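Local coordinates for (2Z,6E)-hedycaryol synthase (Kitasatospora setae, PDB 4MC3), which catalyses the magnesium-dependent 1,11-cyclization of (2E,6E)-farnesyl diphosphate, with addition of water, to (2Z,6E)-hedycaryol and diphosphate, at residues Ile217-Asp222 against Asp255-Leu260; Thr240-Ala245 against Gln251-Gln256. All blocks are in the same frame, centred on the assembly; numbering follows the deposited sequence.

Interaction 1 (Ile217-Asp222 against Asp255-Leu260)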
ATOM      1  N   ILE A 217      -1.699  -9.297   0.722  1.00 18.54           N
ATOM      2  CA  ILE A 217      -2.748  -8.398   0.368  1.00 19.67           C
ATOM      3  C   ILE A 217      -2.892  -8.338  -1.125  1.00 18.64           C
ATOM      4  O   ILE A 217      -4.011  -8.350  -1.668  1.00 21.12           O
ATOM      5  CB  ILE A 217      -2.462  -7.015   1.019  1.00 19.13           C
ATOM      6  CG1 ILE A 217      -2.584  -7.129   2.546  1.00 20.27           C
ATOM      7  CG2 ILE A 217      -3.343  -5.947   0.471  1.00 19.59           C
ATOM      8  CD1 ILE A 217      -1.990  -5.968   3.320  1.00 19.79           C
ATOM      9  N   ALA A 218      -1.782  -8.157  -1.836  1.00 17.95           N
ATOM     10  CA  ALA A 218      -1.834  -8.034  -3.294  1.00 18.98           C
ATOM     11  C   ALA A 218      -2.294  -9.277  -3.994  1.00 18.95           C
ATOM     12  O   ALA A 218      -3.062  -9.177  -4.984  1.00 20.21           O
ATOM     13  CB  ALA A 218      -0.497  -7.638  -3.850  1.00 18.19           C
ATOM     14  N   LEU A 219      -1.865 -10.439  -3.513  1.00 19.55           N
ATOM     15  CA  LEU A 219      -2.219 -11.691  -4.158  1.00 20.17           C
ATOM     16  C   LEU A 219      -3.707 -12.008  -3.919  1.00 21.60           C
ATOM     17  O   LEU A 219      -4.391 -12.528  -4.816  1.00 22.75           O
ATOM     18  CB  LEU A 219      -1.337 -12.824  -3.665  1.00 19.22           C
ATOM     19  CG  LEU A 219       0.094 -12.766  -4.171  1.00 21.36           C
ATOM     20  CD1 LEU A 219       0.997 -13.666  -3.386  1.00 23.10           C
ATOM     21  CD2 LEU A 219       0.175 -13.086  -5.654  1.00 23.41           C
ATOM     22  N   VAL A 220      -4.197 -11.692  -2.719  1.00 22.59           N
ATOM     23  CA  VAL A 220      -5.640 -11.840  -2.462  1.00 22.90           C
ATOM     24  C   VAL A 220      -6.392 -10.906  -3.417  1.00 24.02           C
ATOM     25  O   VAL A 220      -7.378 -11.328  -4.051  1.00 26.72           O
ATOM     26  CB  VAL A 220      -5.969 -11.578  -0.974  1.00 24.53           C
ATOM     27  CG1 VAL A 220      -7.472 -11.359  -0.761  1.00 28.68           C
ATOM     28  CG2 VAL A 220      -5.404 -12.708  -0.156  1.00 26.27           C
ATOM     29  N   ASN A 221      -5.953  -9.648  -3.535  1.00 22.68           N
ATOM     30  CA  ASN A 221      -6.506  -8.678  -4.511  1.00 21.26           C
ATOM     31  C   ASN A 221      -6.515  -9.275  -5.924  1.00 25.09           C
ATOM     32  O   ASN A 221      -7.516  -9.180  -6.608  1.00 27.37           O
ATOM     33  CB  ASN A 221      -5.796  -7.312  -4.457  1.00 23.73           C
ATOM     34  CG  ASN A 221      -6.268  -6.325  -5.521  1.00 38.37           C
ATOM     35  OD1 ASN A 221      -5.809  -6.361  -6.667  1.00 45.89           O
ATOM     36  ND2 ASN A 221      -7.148  -5.398  -5.136  1.00 41.56           N
ATOM     37  N   ASP A 222      -5.435  -9.932  -6.333  1.00 23.06           N
ATOM     38  CA  ASP A 222      -5.326 -10.489  -7.675  1.00 24.56           C
ATOM     39  C   ASP A 222      -6.431 -11.536  -7.893  1.00 26.13           C
ATOM     40  O   ASP A 222      -7.045 -11.588  -8.957  1.00 27.82           O
ATOM     41  CB  ASP A 222      -3.951 -11.128  -7.925  1.00 23.31           C
ATOM     42  CG  ASP A 222      -2.844 -10.146  -8.175  1.00 24.49           C
ATOM     43  OD1 ASP A 222      -3.027  -8.918  -8.092  1.00 22.56           O
ATOM     44  OD2 ASP A 222      -1.712 -10.633  -8.470  1.00 25.03           O
ATOM     45  N   ASP A 255      -5.694 -21.935  -7.394  1.00 34.37           N
ATOM     46  CA  ASP A 255      -5.291 -22.777  -6.269  1.00 33.91           C
ATOM     47  C   ASP A 255      -3.802 -22.609  -5.977  1.00 35.07           C
ATOM     48  O   ASP A 255      -3.380 -22.615  -4.835  1.00 33.60           O
ATOM     49  CB  ASP A 255      -5.627 -24.250  -6.552  1.00 42.69           C
ATOM     50  CG  ASP A 255      -7.142 -24.522  -6.660  1.00 56.60           C
ATOM     51  OD1 ASP A 255      -7.951 -23.628  -6.313  1.00 52.29           O
ATOM     52  OD2 ASP A 255      -7.525 -25.649  -7.085  1.00 57.92           O
ATOM     53  N   GLN A 256      -3.008 -22.437  -7.017  1.00 33.09           N
ATOM     54  CA  GLN A 256      -1.592 -22.179  -6.862  1.00 30.56           C
ATOM     55  C   GLN A 256      -1.288 -20.809  -6.221  1.00 28.47           C
ATOM     56  O   GLN A 256      -0.343 -20.691  -5.426  1.00 29.22           O
ATOM     57  CB  GLN A 256      -0.897 -22.345  -8.185  1.00 31.97           C
ATOM     58  CG  GLN A 256      -0.935 -23.819  -8.609  1.00 39.27           C
ATOM     59  CD  GLN A 256      -0.317 -24.055  -9.961  1.00 43.17           C
ATOM     60  OE1 GLN A 256      -1.025 -24.173 -10.983  1.00 46.52           O
ATOM     61  NE2 GLN A 256       1.002 -24.071  -9.992  1.00 38.91           N
ATOM     62  N   VAL A 257      -2.065 -19.788  -6.587  1.00 25.93           N
ATOM     63  CA  VAL A 257      -1.946 -18.490  -5.927  1.00 25.11           C
ATOM     64  C   VAL A 257      -2.341 -18.618  -4.432  1.00 27.45           C
ATOM     65  O   VAL A 257      -1.669 -18.031  -3.570  1.00 25.55           O
ATOM     66  CB  VAL A 257      -2.728 -17.384  -6.657  1.00 25.05           C
ATOM     67  CG1 VAL A 257      -2.762 -16.107  -5.822  1.00 25.29           C
ATOM     68  CG2 VAL A 257      -2.138 -17.133  -8.034  1.00 26.63           C
ATOM     69  N   ALA A 258      -3.385 -19.403  -4.124  1.00 27.85           N
ATOM     70  CA  ALA A 258      -3.770 -19.662  -2.719  1.00 29.24           C
ATOM     71  C   ALA A 258      -2.604 -20.260  -1.927  1.00 29.94           C
ATOM     72  O   ALA A 258      -2.390 -19.930  -0.756  1.00 30.64           O
ATOM     73  CB  ALA A 258      -4.991 -20.584  -2.644  1.00 34.65           C
ATOM     74  N   VAL A 259      -1.821 -21.133  -2.545  1.00 29.81           N
ATOM     75  CA  VAL A 259      -0.656 -21.708  -1.857  1.00 31.44           C
ATOM     76  C   VAL A 259       0.396 -20.609  -1.578  1.00 33.95           C
ATOM     77  O   VAL A 259       1.015 -20.520  -0.500  1.00 31.23           O
ATOM     78  CB  VAL A 259      -0.054 -22.853  -2.682  1.00 38.35           C
ATOM     79  CG1 VAL A 259       1.311 -23.267  -2.150  1.00 38.02           C
ATOM     80  CG2 VAL A 259      -1.024 -24.036  -2.721  1.00 39.63           C
ATOM     81  N   LEU A 260       0.587 -19.748  -2.554  1.00 27.67           N
ATOM     82  CA  LEU A 260       1.489 -18.589  -2.389  1.00 26.97           C
ATOM     83  C   LEU A 260       1.036 -17.660  -1.286  1.00 23.76           C
ATOM     84  O   LEU A 260       1.868 -17.140  -0.535  1.00 25.40           O
ATOM     85  CB  LEU A 260       1.638 -17.775  -3.678  1.00 29.70           C
ATOM     86  CG  LEU A 260       2.959 -17.644  -4.407  1.00 44.92           C
ATOM     87  CD1 LEU A 260       2.845 -16.468  -5.361  1.00 37.70           C
ATOM     88  CD2 LEU A 260       4.126 -17.435  -3.474  1.00 35.89           C
TER
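Leu219 supplies nearly all of the surface that Ile217-Asp222 offers to Asp255-Leu260, meeting Val257 and Leu260 in a buried apolar join between two helices of the all-helical class I terpene synthase fold. The backbones are nearest where the CA atoms of Leu219 and Val257 stand 7.0 Å apart. Val257 comes first along the second segment. The CG1 methyl of Val257 is anti to the backbone N (chi1 171°) and lies against the base of the leucine, 4.2 Å from Leu219 CB and 4.1 Å from Leu219 O, so it covers both the root of the side chain and the carbonyl beside it. One turn on, Leu260 takes the outer end of the same leucine, and the two isobutyl groups cross obliquely. With chi1 at -116°, Leu260 departs from a staggered conformation. The neighbouring Asp222 is held by partners beyond this helix pair: OD1 forms a salt bridge with Arg175, a probable substrate-binding residue, and OD2 accepts hydrogen bonds from Tyr171 OH and Ala238 N. Asn221, which begins the NXXXSXXXE motif and probably binds magnesium, belongs to the same helix and touches the bound nerolidol. At the far end of the leucine contact, Leu219 CD1 sits 3.9 Å from Leu260 CD1 and 4.2 Å from Leu260 CB.

Interaction 2 (Thr240-Ala245 against Gln251-Gln256)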
ATOM      1  N   THR A 240      -3.265 -14.978 -13.716  1.00 25.58           N
ATOM      2  CA  THR A 240      -3.056 -14.974 -15.167  1.00 28.88           C
ATOM      3  C   THR A 240      -1.647 -15.399 -15.541  1.00 27.76           C
ATOM      4  O   THR A 240      -1.457 -16.119 -16.497  1.00 28.43           O
ATOM      5  CB  THR A 240      -3.371 -13.564 -15.724  1.00 31.83           C
ATOM      6  OG1 THR A 240      -4.699 -13.244 -15.310  1.00 35.59           O
ATOM      7  CG2 THR A 240      -3.261 -13.512 -17.224  1.00 38.28           C
ATOM      8  N   ILE A 241      -0.655 -14.888 -14.819  1.00 26.36           N
ATOM      9  CA  ILE A 241       0.735 -15.176 -15.100  1.00 25.31           C
ATOM     10  C   ILE A 241       1.004 -16.681 -14.997  1.00 25.76           C
ATOM     11  O   ILE A 241       1.693 -17.258 -15.855  1.00 29.25           O
ATOM     12  CB  ILE A 241       1.658 -14.357 -14.196  1.00 25.31           C
ATOM     13  CG1 ILE A 241       1.632 -12.876 -14.643  1.00 26.63           C
ATOM     14  CG2 ILE A 241       3.066 -14.899 -14.215  1.00 29.51           C
ATOM     15  CD1 ILE A 241       2.197 -11.893 -13.623  1.00 26.22           C
ATOM     16  N   ILE A 242       0.500 -17.301 -13.947  1.00 24.54           N
ATOM     17  CA  ILE A 242       0.658 -18.761 -13.745  1.00 25.55           C
ATOM     18  C   ILE A 242      -0.106 -19.532 -14.830  1.00 29.04           C
ATOM     19  O   ILE A 242       0.459 -20.431 -15.472  1.00 32.35           O
ATOM     20  CB  ILE A 242       0.240 -19.195 -12.328  1.00 26.41           C
ATOM     21  CG1 ILE A 242       1.221 -18.576 -11.296  1.00 26.38           C
ATOM     22  CG2 ILE A 242       0.161 -20.723 -12.202  1.00 28.09           C
ATOM     23  CD1 ILE A 242       0.762 -18.704  -9.860  1.00 31.15           C
ATOM     24  N   ARG A 243      -1.379 -19.179 -15.038  1.00 28.56           N
ATOM     25  CA  ARG A 243      -2.201 -19.830 -16.049  1.00 31.96           C
ATOM     26  C   ARG A 243      -1.546 -19.794 -17.432  1.00 32.86           C
ATOM     27  O   ARG A 243      -1.493 -20.825 -18.117  1.00 34.55           O
ATOM     28  CB  ARG A 243      -3.594 -19.168 -16.104  1.00 34.53           C
ATOM     29  CG  ARG A 243      -4.644 -19.926 -16.917  1.00 45.46           C
ATOM     30  CD  ARG A 243      -5.942 -19.144 -16.964  1.00 53.08           C
ATOM     31  NE  ARG A 243      -5.776 -17.784 -17.491  1.00 67.93           N
ATOM     32  CZ  ARG A 243      -5.625 -17.470 -18.779  1.00 76.85           C
ATOM     33  NH1 ARG A 243      -5.609 -18.417 -19.715  1.00 81.20           N
ATOM     34  NH2 ARG A 243      -5.485 -16.193 -19.133  1.00 67.86           N
ATOM     35  N   GLU A 244      -1.048 -18.643 -17.847  1.00 29.61           N
ATOM     36  CA  GLU A 244      -0.509 -18.483 -19.197  1.00 36.23           C
ATOM     37  C   GLU A 244       0.857 -19.145 -19.364  1.00 39.73           C
ATOM     38  O   GLU A 244       1.216 -19.592 -20.452  1.00 39.81           O
ATOM     39  CB  GLU A 244      -0.414 -17.000 -19.594  1.00 40.62           C
ATOM     40  CG  GLU A 244      -1.744 -16.247 -19.626  1.00 41.14           C
ATOM     41  CD  GLU A 244      -2.451 -16.267 -20.964  1.00 64.75           C
ATOM     42  OE1 GLU A 244      -2.611 -15.176 -21.558  1.00 89.97           O
ATOM     43  OE2 GLU A 244      -2.859 -17.360 -21.411  1.00 74.65           O
ATOM     44  N   ALA A 245       1.639 -19.160 -18.300  1.00 33.34           N
ATOM     45  CA  ALA A 245       2.940 -19.833 -18.303  1.00 34.75           C
ATOM     46  C   ALA A 245       2.804 -21.354 -18.365  1.00 34.72           C
ATOM     47  O   ALA A 245       3.592 -22.018 -19.070  1.00 36.64           O
ATOM     48  CB  ALA A 245       3.716 -19.445 -17.058  1.00 31.26           C
ATOM     49  N   GLN A 251      -9.044 -22.382 -12.324  1.00 43.11           N
ATOM     50  CA  GLN A 251      -9.088 -22.905 -10.971  1.00 43.12           C
ATOM     51  C   GLN A 251      -7.743 -23.426 -10.479  1.00 43.51           C
ATOM     52  O   GLN A 251      -7.385 -23.219  -9.317  1.00 39.40           O
ATOM     53  CB  GLN A 251     -10.104 -24.039 -10.860  1.00 51.81           C
ATOM     54  CG  GLN A 251     -10.322 -24.487  -9.425  1.00 47.71           C
ATOM     55  CD  GLN A 251     -11.103 -23.464  -8.636  1.00 53.20           C
ATOM     56  OE1 GLN A 251     -12.249 -23.173  -8.965  1.00 56.58           O
ATOM     57  NE2 GLN A 251     -10.481 -22.885  -7.604  1.00 53.46           N
ATOM     58  N   GLU A 252      -7.015 -24.118 -11.345  1.00 40.32           N
ATOM     59  CA  GLU A 252      -5.710 -24.622 -10.999  1.00 38.76           C
ATOM     60  C   GLU A 252      -4.745 -23.456 -10.723  1.00 36.09           C
ATOM     61  O   GLU A 252      -3.952 -23.525  -9.815  1.00 34.86           O
ATOM     62  CB  GLU A 252      -5.154 -25.521 -12.089  1.00 41.51           C
ATOM     63  CG  GLU A 252      -5.836 -26.895 -12.105  1.00 46.76           C
ATOM     64  CD  GLU A 252      -5.525 -27.722 -13.347  1.00 50.45           C
ATOM     65  OE1 GLU A 252      -5.383 -27.148 -14.463  1.00 52.01           O
ATOM     66  OE2 GLU A 252      -5.438 -28.964 -13.198  1.00 58.49           O
ATOM     67  N   ALA A 253      -4.805 -22.404 -11.524  1.00 32.60           N
ATOM     68  CA  ALA A 253      -3.935 -21.241 -11.285  1.00 27.81           C
ATOM     69  C   ALA A 253      -4.306 -20.524  -9.980  1.00 31.49           C
ATOM     70  O   ALA A 253      -3.422 -20.075  -9.235  1.00 32.29           O
ATOM     71  CB  ALA A 253      -3.978 -20.296 -12.439  1.00 28.86           C
ATOM     72  N   VAL A 254      -5.608 -20.385  -9.729  1.00 32.58           N
ATOM     73  CA  VAL A 254      -6.117 -19.823  -8.483  1.00 31.77           C
ATOM     74  C   VAL A 254      -5.625 -20.620  -7.291  1.00 35.38           C
ATOM     75  O   VAL A 254      -5.212 -20.040  -6.257  1.00 32.72           O
ATOM     76  CB  VAL A 254      -7.662 -19.727  -8.467  1.00 35.12           C
ATOM     77  CG1 VAL A 254      -8.199 -19.465  -7.055  1.00 35.64           C
ATOM     78  CG2 VAL A 254      -8.116 -18.620  -9.399  1.00 38.64           C
ATOM     79  N   ASP A 255      -5.694 -21.935  -7.394  1.00 34.37           N
ATOM     80  CA  ASP A 255      -5.291 -22.777  -6.269  1.00 33.91           C
ATOM     81  C   ASP A 255      -3.802 -22.609  -5.977  1.00 35.07           C
ATOM     82  O   ASP A 255      -3.380 -22.615  -4.835  1.00 33.60           O
ATOM     83  CB  ASP A 255      -5.627 -24.250  -6.552  1.00 42.69           C
ATOM     84  CG  ASP A 255      -7.142 -24.522  -6.660  1.00 56.60           C
ATOM     85  OD1 ASP A 255      -7.951 -23.628  -6.313  1.00 52.29           O
ATOM     86  OD2 ASP A 255      -7.525 -25.649  -7.085  1.00 57.92           O
ATOM     87  N   GLN A 256      -3.008 -22.437  -7.017  1.00 33.09           N
ATOM     88  CA  GLN A 256      -1.592 -22.179  -6.862  1.00 30.56           C
ATOM     89  C   GLN A 256      -1.288 -20.809  -6.221  1.00 28.47           C
ATOM     90  O   GLN A 256      -0.343 -20.691  -5.426  1.00 29.22           O
ATOM     91  CB  GLN A 256      -0.897 -22.345  -8.185  1.00 31.97           C
ATOM     92  CG  GLN A 256      -0.935 -23.819  -8.609  1.00 39.27           C
ATOM     93  CD  GLN A 256      -0.317 -24.055  -9.961  1.00 43.17           C
ATOM     94  OE1 GLN A 256      -1.025 -24.173 -10.983  1.00 46.52           O
ATOM     95  NE2 GLN A 256       1.002 -24.071  -9.992  1.00 38.91           N
TER
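Ala253 packs its single methyl group against the backbone and side-chain root of Arg243, with Ala253 CB 3.8 Å from Arg243 N and 3.9 Å from Arg243 CB. The small residue lets the chains come close here: the CA atoms of Ala253 and Arg243 are 5.3 Å apart, and the axes of the two short helical segments approach to 8.5 Å. Beyond CB, Arg243 turns away from the other helix. Its chain runs extended as far as CD and then bends at chi3 (56°), placing Arg243 NH1 3.4 Å from Glu244 OE2 in a salt bridge. Ile242 uses its CG2 branch, which is anti to the backbone N, to reach Ala253 CB at 4.2 Å and the amide carbon CD of Gln256 at 4.0 Å. On the second helix, Gln251 bends at its second torsion and reaches forward one turn, so that NE2 gives a fairly straight hydrogen bond (161°) to Asp255 OD1, 2.9 Å away, entering from the syn side but tilted out of the carboxylate plane. With the segments' N-to-C directions 128° apart, consecutive helices 238-246 and 250-282 meet across a short loop as a splayed helix-loop-helix corner of the helical class I terpene synthase fold.

Helix 250-282 is common to both contacts: interaction 1 sets it against helix 204-225, and interaction 2 sets its earlier turns against helix 238-246, the next helix in the chain. Their centres are 10 Å apart, and they join directly through Val257 CG2 and Ile242 CD1, 3.8 Å apart, so the packing is continuous. Interaction 1 is nearer the active site. Ile217 and Asn221 on its first helix touch nerolidol, whereas the side chain of Leu219 lies about 11 Å from the ligand and about 6 Å from that of Arg175. In interaction 2, the side chain of Ile242 is about 12 Å from that of Arg175.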